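Long-range contact in D-aminopeptidase (Burkholderia sp. LK4, PDB 5TZB), which probably cleaves N-terminal residues, beta-amino acids among them, from short peptides as an Ntn hydrolase of peptidase family S58: residues L54-V67 / D150-S162. Numbering follows the deposited sequence.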
ATOM      1  N   LEU C  54      13.889  -5.985 -33.087  1.00 34.84           N
ATOM      2  CA  LEU C  54      14.654  -5.016 -33.868  1.00 36.16           C
ATOM      3  C   LEU C  54      16.144  -5.237 -33.695  1.00 38.08           C
ATOM      4  O   LEU C  54      16.676  -5.103 -32.594  1.00 37.74           O
ATOM      5  CB  LEU C  54      14.304  -3.590 -33.454  1.00 35.55           C
ATOM      6  CG  LEU C  54      12.826  -3.236 -33.603  1.00 35.34           C
ATOM      7  CD1 LEU C  54      12.585  -1.788 -33.199  1.00 35.34           C
ATOM      8  CD2 LEU C  54      12.343  -3.525 -35.033  1.00 35.41           C
ATOM      9  N   ASN C  55      16.827  -5.569 -34.776  1.00 40.94           N
ATOM     10  CA  ASN C  55      18.263  -5.717 -34.706  1.00 43.31           C
ATOM     11  C   ASN C  55      18.844  -5.073 -35.964  1.00 45.85           C
ATOM     12  O   ASN C  55      18.634  -5.558 -37.079  1.00 45.78           O
ATOM     13  CB  ASN C  55      18.634  -7.199 -34.578  1.00 44.72           C
ATOM     14  CG  ASN C  55      20.137  -7.447 -34.600  1.00 47.16           C
ATOM     15  OD1 ASN C  55      20.943  -6.550 -34.879  1.00 48.45           O
ATOM     16  ND2 ASN C  55      20.519  -8.685 -34.314  1.00 47.70           N
ATOM     17  N   GLU C  56      19.589  -3.986 -35.778  1.00 47.98           N
ATOM     18  CA  GLU C  56      20.164  -3.251 -36.894  1.00 50.74           C
ATOM     19  C   GLU C  56      21.492  -2.669 -36.452  1.00 50.39           C
ATOM     20  O   GLU C  56      21.553  -1.919 -35.478  1.00 49.30           O
ATOM     21  CB  GLU C  56      19.220  -2.136 -37.364  1.00 53.32           C
ATOM     22  CG  GLU C  56      17.961  -2.634 -38.056  1.00 56.06           C
ATOM     23  CD  GLU C  56      18.125  -2.800 -39.551  1.00 59.60           C
ATOM     24  OE1 GLU C  56      18.867  -2.000 -40.165  1.00 61.41           O
ATOM     25  OE2 GLU C  56      17.507  -3.734 -40.113  1.00 60.42           O
ATOM     26  N   GLU C  57      22.551  -3.017 -37.177  1.00 51.30           N
ATOM     27  CA  GLU C  57      23.893  -2.553 -36.849  1.00 51.56           C
ATOM     28  C   GLU C  57      24.087  -1.136 -37.370  1.00 49.72           C
ATOM     29  O   GLU C  57      23.935  -0.891 -38.564  1.00 50.35           O
ATOM     30  CB  GLU C  57      24.934  -3.498 -37.461  1.00 55.24           C
ATOM     31  CG  GLU C  57      26.380  -3.060 -37.292  1.00 58.34           C
ATOM     32  CD  GLU C  57      26.915  -3.339 -35.907  1.00 60.01           C
ATOM     33  OE1 GLU C  57      26.255  -4.092 -35.154  1.00 59.74           O
ATOM     34  OE2 GLU C  57      27.995  -2.804 -35.571  1.00 61.63           O
ATOM     35  N   ASN C  58      24.445  -0.205 -36.485  1.00 47.97           N
ATOM     36  CA  ASN C  58      24.703   1.166 -36.916  1.00 47.74           C
ATOM     37  C   ASN C  58      25.473   1.990 -35.879  1.00 47.87           C
ATOM     38  O   ASN C  58      24.990   3.020 -35.409  1.00 47.00           O
ATOM     39  CB  ASN C  58      23.372   1.855 -37.240  1.00 46.77           C
ATOM     40  CG  ASN C  58      23.546   3.138 -38.023  1.00 46.53           C
ATOM     41  OD1 ASN C  58      24.518   3.305 -38.756  1.00 47.41           O
ATOM     42  ND2 ASN C  58      22.606   4.062 -37.859  1.00 45.52           N
ATOM     43  N   GLY C  59      26.704   1.577 -35.592  1.00 49.58           N
ATOM     44  CA  GLY C  59      27.534   2.224 -34.587  1.00 50.93           C
ATOM     45  C   GLY C  59      26.900   2.519 -33.232  1.00 50.60           C
ATOM     46  O   GLY C  59      26.413   1.614 -32.553  1.00 50.62           O
ATOM     47  N   ASP C  60      26.867   3.788 -32.838  1.00 49.71           N
ATOM     48  CA  ASP C  60      26.349   4.129 -31.518  1.00 49.99           C
ATOM     49  C   ASP C  60      24.853   4.380 -31.660  1.00 48.60           C
ATOM     50  O   ASP C  60      24.147   4.690 -30.698  1.00 47.95           O
ATOM     51  CB  ASP C  60      27.103   5.352 -30.973  1.00 51.98           C
ATOM     52  CG  ASP C  60      26.740   5.707 -29.532  1.00 53.37           C
ATOM     53  OD1 ASP C  60      27.608   5.509 -28.649  1.00 54.37           O
ATOM     54  OD2 ASP C  60      25.636   6.237 -29.273  1.00 53.95           O
ATOM     55  N   ALA C  61      24.350   4.083 -32.852  1.00 46.66           N
ATOM     56  CA  ALA C  61      22.933   4.222 -33.139  1.00 45.25           C
ATOM     57  C   ALA C  61      22.349   2.855 -33.461  1.00 43.17           C
ATOM     58  O   ALA C  61      21.279   2.751 -34.057  1.00 42.17           O
ATOM     59  CB  ALA C  61      22.714   5.187 -34.296  1.00 46.52           C
ATOM     60  N   SER C  62      23.075   1.810 -33.062  1.00 41.56           N
ATOM     61  CA  SER C  62      22.625   0.434 -33.249  1.00 39.16           C
ATOM     62  C   SER C  62      21.330   0.187 -32.480  1.00 36.02           C
ATOM     63  O   SER C  62      21.128   0.709 -31.381  1.00 34.40           O
ATOM     64  CB  SER C  62      23.700  -0.567 -32.812  1.00 38.25           C
ATOM     65  OG  SER C  62      24.825  -0.511 -33.669  1.00 39.64           O
ATOM     66  N   ILE C  63      20.457  -0.611 -33.075  1.00 35.20           N
ATOM     67  CA  ILE C  63      19.170  -0.925 -32.485  1.00 34.10           C
ATOM     68  C   ILE C  63      19.178  -2.364 -31.992  1.00 34.62           C
ATOM     69  O   ILE C  63      19.386  -3.289 -32.781  1.00 35.93           O
ATOM     70  CB  ILE C  63      18.032  -0.723 -33.484  1.00 33.88           C
ATOM     71  CG1 ILE C  63      18.088   0.690 -34.068  1.00 34.67           C
ATOM     72  CG2 ILE C  63      16.695  -0.964 -32.812  1.00 33.03           C
ATOM     73  CD1 ILE C  63      17.090   0.925 -35.207  1.00 34.44           C
ATOM     74  N   ARG C  64      18.998  -2.555 -30.690  1.00 34.09           N
ATOM     75  CA  ARG C  64      18.863  -3.901 -30.140  1.00 34.54           C
ATOM     76  C   ARG C  64      17.727  -3.860 -29.139  1.00 31.87           C
ATOM     77  O   ARG C  64      17.954  -3.812 -27.933  1.00 30.78           O
ATOM     78  CB  ARG C  64      20.164  -4.360 -29.465  1.00 37.66           C
ATOM     79  CG  ARG C  64      21.325  -4.462 -30.438  1.00 42.03           C
ATOM     80  CD  ARG C  64      21.129  -5.555 -31.482  1.00 45.91           C
ATOM     81  NE  ARG C  64      22.252  -5.589 -32.419  1.00 49.94           N
ATOM     82  CZ  ARG C  64      23.380  -6.257 -32.210  1.00 52.44           C
ATOM     83  NH1 ARG C  64      23.520  -6.965 -31.100  1.00 52.81           N
ATOM     84  NH2 ARG C  64      24.358  -6.230 -33.112  1.00 53.70           N
ATOM     85  N   THR C  65      16.500  -3.879 -29.646  1.00 30.06           N
ATOM     86  CA  THR C  65      15.338  -3.685 -28.800  1.00 29.03           C
ATOM     87  C   THR C  65      14.095  -4.237 -29.484  1.00 28.01           C
ATOM     88  O   THR C  65      14.195  -4.941 -30.485  1.00 28.61           O
ATOM     89  CB  THR C  65      15.131  -2.179 -28.463  1.00 20.64           C
ATOM     90  OG1 THR C  65      14.156  -2.042 -27.427  1.00 19.80           O
ATOM     91  CG2 THR C  65      14.693  -1.393 -29.689  1.00 26.13           C
ATOM     92  N   GLY C  66      12.926  -3.922 -28.940  1.00 27.22           N
ATOM     93  CA  GLY C  66      11.689  -4.384 -29.528  1.00 25.09           C
ATOM     94  C   GLY C  66      10.535  -4.337 -28.552  1.00 23.38           C
ATOM     95  O   GLY C  66      10.569  -3.630 -27.543  1.00 21.33           O
ATOM     96  N   VAL C  67       9.498  -5.102 -28.859  1.00 23.47           N
ATOM     97  CA  VAL C  67       8.330  -5.120 -28.020  1.00 23.63           C
ATOM     98  C   VAL C  67       7.731  -6.530 -27.999  1.00 23.79           C
ATOM     99  O   VAL C  67       7.705  -7.226 -29.016  1.00 23.32           O
ATOM    100  CB  VAL C  67       7.297  -4.041 -28.492  1.00 23.00           C
ATOM    101  CG1 VAL C  67       7.062  -4.128 -29.974  1.00 24.18           C
ATOM    102  CG2 VAL C  67       5.989  -4.148 -27.731  1.00 22.04           C
ATOM    103  N   ASP C 150      17.648  -1.416 -21.779  1.00 22.40           N
ATOM    104  CA  ASP C 150      18.652  -1.994 -22.675  1.00 23.91           C
ATOM    105  C   ASP C 150      19.677  -0.959 -23.154  1.00 25.72           C
ATOM    106  O   ASP C 150      20.167  -1.044 -24.268  1.00 26.19           O
ATOM    107  CB  ASP C 150      17.993  -2.658 -23.902  1.00 23.10           C
ATOM    108  CG  ASP C 150      17.016  -1.735 -24.652  1.00 21.95           C
ATOM    109  OD1 ASP C 150      17.090  -0.500 -24.519  1.00 22.81           O
ATOM    110  OD2 ASP C 150      16.179  -2.257 -25.417  1.00 19.96           O
ATOM    111  N   GLY C 151      19.989   0.012 -22.301  1.00 26.63           N
ATOM    112  CA  GLY C 151      20.859   1.123 -22.659  1.00 27.84           C
ATOM    113  C   GLY C 151      22.278   0.781 -23.074  1.00 28.97           C
ATOM    114  O   GLY C 151      22.930   1.564 -23.757  1.00 30.18           O
ATOM    115  N   LEU C 152      22.760  -0.394 -22.682  1.00 29.10           N
ATOM    116  CA  LEU C 152      24.126  -0.792 -23.013  1.00 30.30           C
ATOM    117  C   LEU C 152      24.261  -1.276 -24.459  1.00 30.84           C
ATOM    118  O   LEU C 152      25.129  -0.802 -25.203  1.00 32.53           O
ATOM    119  CB  LEU C 152      24.611  -1.877 -22.050  1.00 31.73           C
ATOM    120  CG  LEU C 152      26.127  -2.107 -22.045  1.00 34.61           C
ATOM    121  CD1 LEU C 152      26.892  -0.869 -21.567  1.00 34.28           C
ATOM    122  CD2 LEU C 152      26.458  -3.306 -21.175  1.00 35.61           C
ATOM    123  N   LEU C 153      23.397  -2.207 -24.852  1.00 29.45           N
ATOM    124  CA  LEU C 153      23.442  -2.804 -26.181  1.00 29.62           C
ATOM    125  C   LEU C 153      22.575  -2.077 -27.194  1.00 28.97           C
ATOM    126  O   LEU C 153      22.787  -2.213 -28.393  1.00 29.08           O
ATOM    127  CB  LEU C 153      23.028  -4.284 -26.115  1.00 29.46           C
ATOM    128  CG  LEU C 153      23.926  -5.213 -25.297  1.00 28.62           C
ATOM    129  CD1 LEU C 153      23.326  -6.610 -25.189  1.00 27.71           C
ATOM    130  CD2 LEU C 153      25.305  -5.274 -25.966  1.00 30.20           C
ATOM    131  N   ASN C 154      21.606  -1.305 -26.708  1.00 28.46           N
ATOM    132  CA  ASN C 154      20.646  -0.615 -27.572  1.00 28.20           C
ATOM    133  C   ASN C 154      20.797   0.897 -27.489  1.00 27.95           C
ATOM    134  O   ASN C 154      21.137   1.435 -26.430  1.00 27.98           O
ATOM    135  CB  ASN C 154      19.209  -0.997 -27.187  1.00 27.12           C
ATOM    136  CG  ASN C 154      18.163  -0.303 -28.045  1.00 27.41           C
ATOM    137  OD1 ASN C 154      18.197  -0.389 -29.275  1.00 28.27           O
ATOM    138  ND2 ASN C 154      17.249   0.419 -27.399  1.00 26.52           N
ATOM    139  N   ASP C 155      20.524   1.576 -28.597  1.00 28.19           N
ATOM    140  CA  ASP C 155      20.476   3.033 -28.634  1.00 28.99           C
ATOM    141  C   ASP C 155      19.161   3.492 -28.000  1.00 27.93           C
ATOM    142  O   ASP C 155      18.209   3.854 -28.690  1.00 27.92           O
ATOM    143  CB  ASP C 155      20.606   3.523 -30.083  1.00 30.31           C
ATOM    144  CG  ASP C 155      20.522   5.038 -30.209  1.00 31.16           C
ATOM    145  OD1 ASP C 155      20.848   5.750 -29.235  1.00 30.13           O
ATOM    146  OD2 ASP C 155      20.140   5.512 -31.299  1.00 32.33           O
ATOM    147  N   ILE C 156      19.118   3.483 -26.674  1.00 27.91           N
ATOM    148  CA  ILE C 156      17.852   3.649 -25.978  1.00 27.82           C
ATOM    149  C   ILE C 156      17.344   5.090 -26.058  1.00 27.95           C
ATOM    150  O   ILE C 156      16.138   5.331 -25.941  1.00 27.08           O
ATOM    151  CB  ILE C 156      17.950   3.201 -24.496  1.00 25.12           C
ATOM    152  CG1 ILE C 156      16.549   2.938 -23.929  1.00 22.66           C
ATOM    153  CG2 ILE C 156      18.745   4.218 -23.650  1.00 25.32           C
ATOM    154  CD1 ILE C 156      16.523   2.351 -22.519  1.00 20.79           C
ATOM    155  N   TRP C 157      18.255   6.040 -26.269  1.00 27.83           N
ATOM    156  CA  TRP C 157      17.869   7.439 -26.431  1.00 26.81           C
ATOM    157  C   TRP C 157      17.314   7.692 -27.825  1.00 27.35           C
ATOM    158  O   TRP C 157      16.648   8.695 -28.065  1.00 26.98           O
ATOM    159  CB  TRP C 157      19.058   8.359 -26.153  1.00 26.42           C
ATOM    160  CG  TRP C 157      19.360   8.497 -24.696  1.00 26.15           C
ATOM    161  CD1 TRP C 157      20.395   7.914 -24.011  1.00 26.49           C
ATOM    162  CD2 TRP C 157      18.624   9.268 -23.731  1.00 25.31           C
ATOM    163  NE1 TRP C 157      20.341   8.271 -22.679  1.00 25.93           N
ATOM    164  CE2 TRP C 157      19.264   9.094 -22.481  1.00 24.74           C
ATOM    165  CE3 TRP C 157      17.486  10.080 -23.802  1.00 24.87           C
ATOM    166  CZ2 TRP C 157      18.811   9.717 -21.317  1.00 23.32           C
ATOM    167  CZ3 TRP C 157      17.033  10.687 -22.649  1.00 24.16           C
ATOM    168  CH2 TRP C 157      17.696  10.504 -21.417  1.00 23.20           C
ATOM    169  N   GLY C 158      17.569   6.756 -28.733  1.00 27.91           N
ATOM    170  CA  GLY C 158      17.124   6.871 -30.106  1.00 27.83           C
ATOM    171  C   GLY C 158      15.630   6.641 -30.266  1.00 27.15           C
ATOM    172  O   GLY C 158      15.065   6.996 -31.300  1.00 27.70           O
ATOM    173  N   GLN C 159      15.009   6.018 -29.266  1.00 25.80           N
ATOM    174  CA  GLN C 159      13.561   5.759 -29.259  1.00 26.51           C
ATOM    175  C   GLN C 159      13.119   5.144 -30.583  1.00 27.00           C
ATOM    176  O   GLN C 159      12.336   5.736 -31.333  1.00 27.14           O
ATOM    177  CB  GLN C 159      12.778   7.050 -28.934  1.00 26.39           C
ATOM    178  CG  GLN C 159      12.964   7.511 -27.466  1.00 26.34           C
ATOM    179  CD  GLN C 159      12.174   8.771 -27.090  1.00 26.73           C
ATOM    180  OE1 GLN C 159      12.267   9.800 -27.757  1.00 28.06           O
ATOM    181  NE2 GLN C 159      11.412   8.695 -26.006  1.00 25.54           N
ATOM    182  N   HIS C 160      13.616   3.942 -30.863  1.00 27.43           N
ATOM    183  CA  HIS C 160      13.445   3.344 -32.188  1.00 29.39           C
ATOM    184  C   HIS C 160      12.202   2.458 -32.319  1.00 29.90           C
ATOM    185  O   HIS C 160      11.928   1.934 -33.398  1.00 31.35           O
ATOM    186  CB  HIS C 160      14.679   2.522 -32.562  1.00 29.37           C
ATOM    187  CG  HIS C 160      15.931   3.332 -32.670  1.00 30.09           C
ATOM    188  ND1 HIS C 160      16.252   4.063 -33.793  1.00 31.18           N
ATOM    189  CD2 HIS C 160      16.963   3.491 -31.808  1.00 30.28           C
ATOM    190  CE1 HIS C 160      17.415   4.660 -33.607  1.00 32.47           C
ATOM    191  NE2 HIS C 160      17.868   4.330 -32.411  1.00 32.08           N
ATOM    192  N   VAL C 161      11.451   2.289 -31.233  1.00 28.63           N
ATOM    193  CA  VAL C 161      10.235   1.475 -31.274  1.00 28.46           C
ATOM    194  C   VAL C 161       9.049   2.325 -31.690  1.00 29.35           C
ATOM    195  O   VAL C 161       8.858   3.424 -31.167  1.00 29.63           O
ATOM    196  CB  VAL C 161       9.936   0.809 -29.902  1.00 20.65           C
ATOM    197  CG1 VAL C 161       8.625  -0.004 -29.943  1.00 19.76           C
ATOM    198  CG2 VAL C 161      11.104  -0.066 -29.481  1.00 20.73           C
ATOM    199  N   SER C 162       8.248   1.813 -32.621  1.00 29.94           N
ATOM    200  CA  SER C 162       7.130   2.571 -33.177  1.00 29.67           C
ATOM    201  C   SER C 162       5.816   1.796 -33.133  1.00 28.56           C
ATOM    202  O   SER C 162       5.792   0.614 -32.787  1.00 28.01           O
ATOM    203  CB  SER C 162       7.431   2.955 -34.623  1.00 31.14           C
ATOM    204  OG  SER C 162       7.385   1.800 -35.440  1.00 31.91           O
TER
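The beta-hairpin formed by strands 48-56 and 63-71 meets the loop 150-162 along its second strand, where I63, R64 and T65 face H160, N154 and D150. I63 lies over one face of the H160 imidazole in a CH-pi contact, its CG1 3.7 Å from the ring centroid and only 10° off the normal, while CD1 reaches toward ND1. The carbonyl O of G158 lies over the opposite face, so the ring sits between it and I63. Its rotation is fixed at the edge: H160 NE2 donates to D155 OD2 over 2.8 Å, with the carboxylate oxygen in the ring plane but approached from above the carboxylate's own plane.

The backbone N of D155 donates to S62 O at 3.0 Å. One residue earlier, N154 carries its CG anti to the backbone N (chi1 180°), which brings OD1 against the second strand to accept R64 N at 2.7 Å. The other end of this amide is tied within the loop, N154 ND2 donating to D150 OD1 at 3.0 Å. The second carboxylate oxygen of D150 reaches across the contact: OD2 accepts the hydroxyl of T65 (OG1 to OD2 2.9 Å), so one carboxylate grips both the loop amide and the strand. T65 turns its methyl CG2 to V161 CG2, 3.8 Å away, and V161 CG1 continues the apolar patch to V67. R64 lays its CG against L153 O at 3.4 Å; its side chain, bent at chi2, crosses to the other arm, where NH2 makes a salt bridge with E57 OE1.

This mostly buried contact ties the loop between strand 144-148 and helix 163-172 to the hairpin at the end of the mixed sheet. T65 OG1 also bonds N115 ND2 on strand 111-115, against which V161 packs. Strand 359-361 touches S62, R64 and L153, and R362 makes a salt bridge with D60 in the hairpin turn.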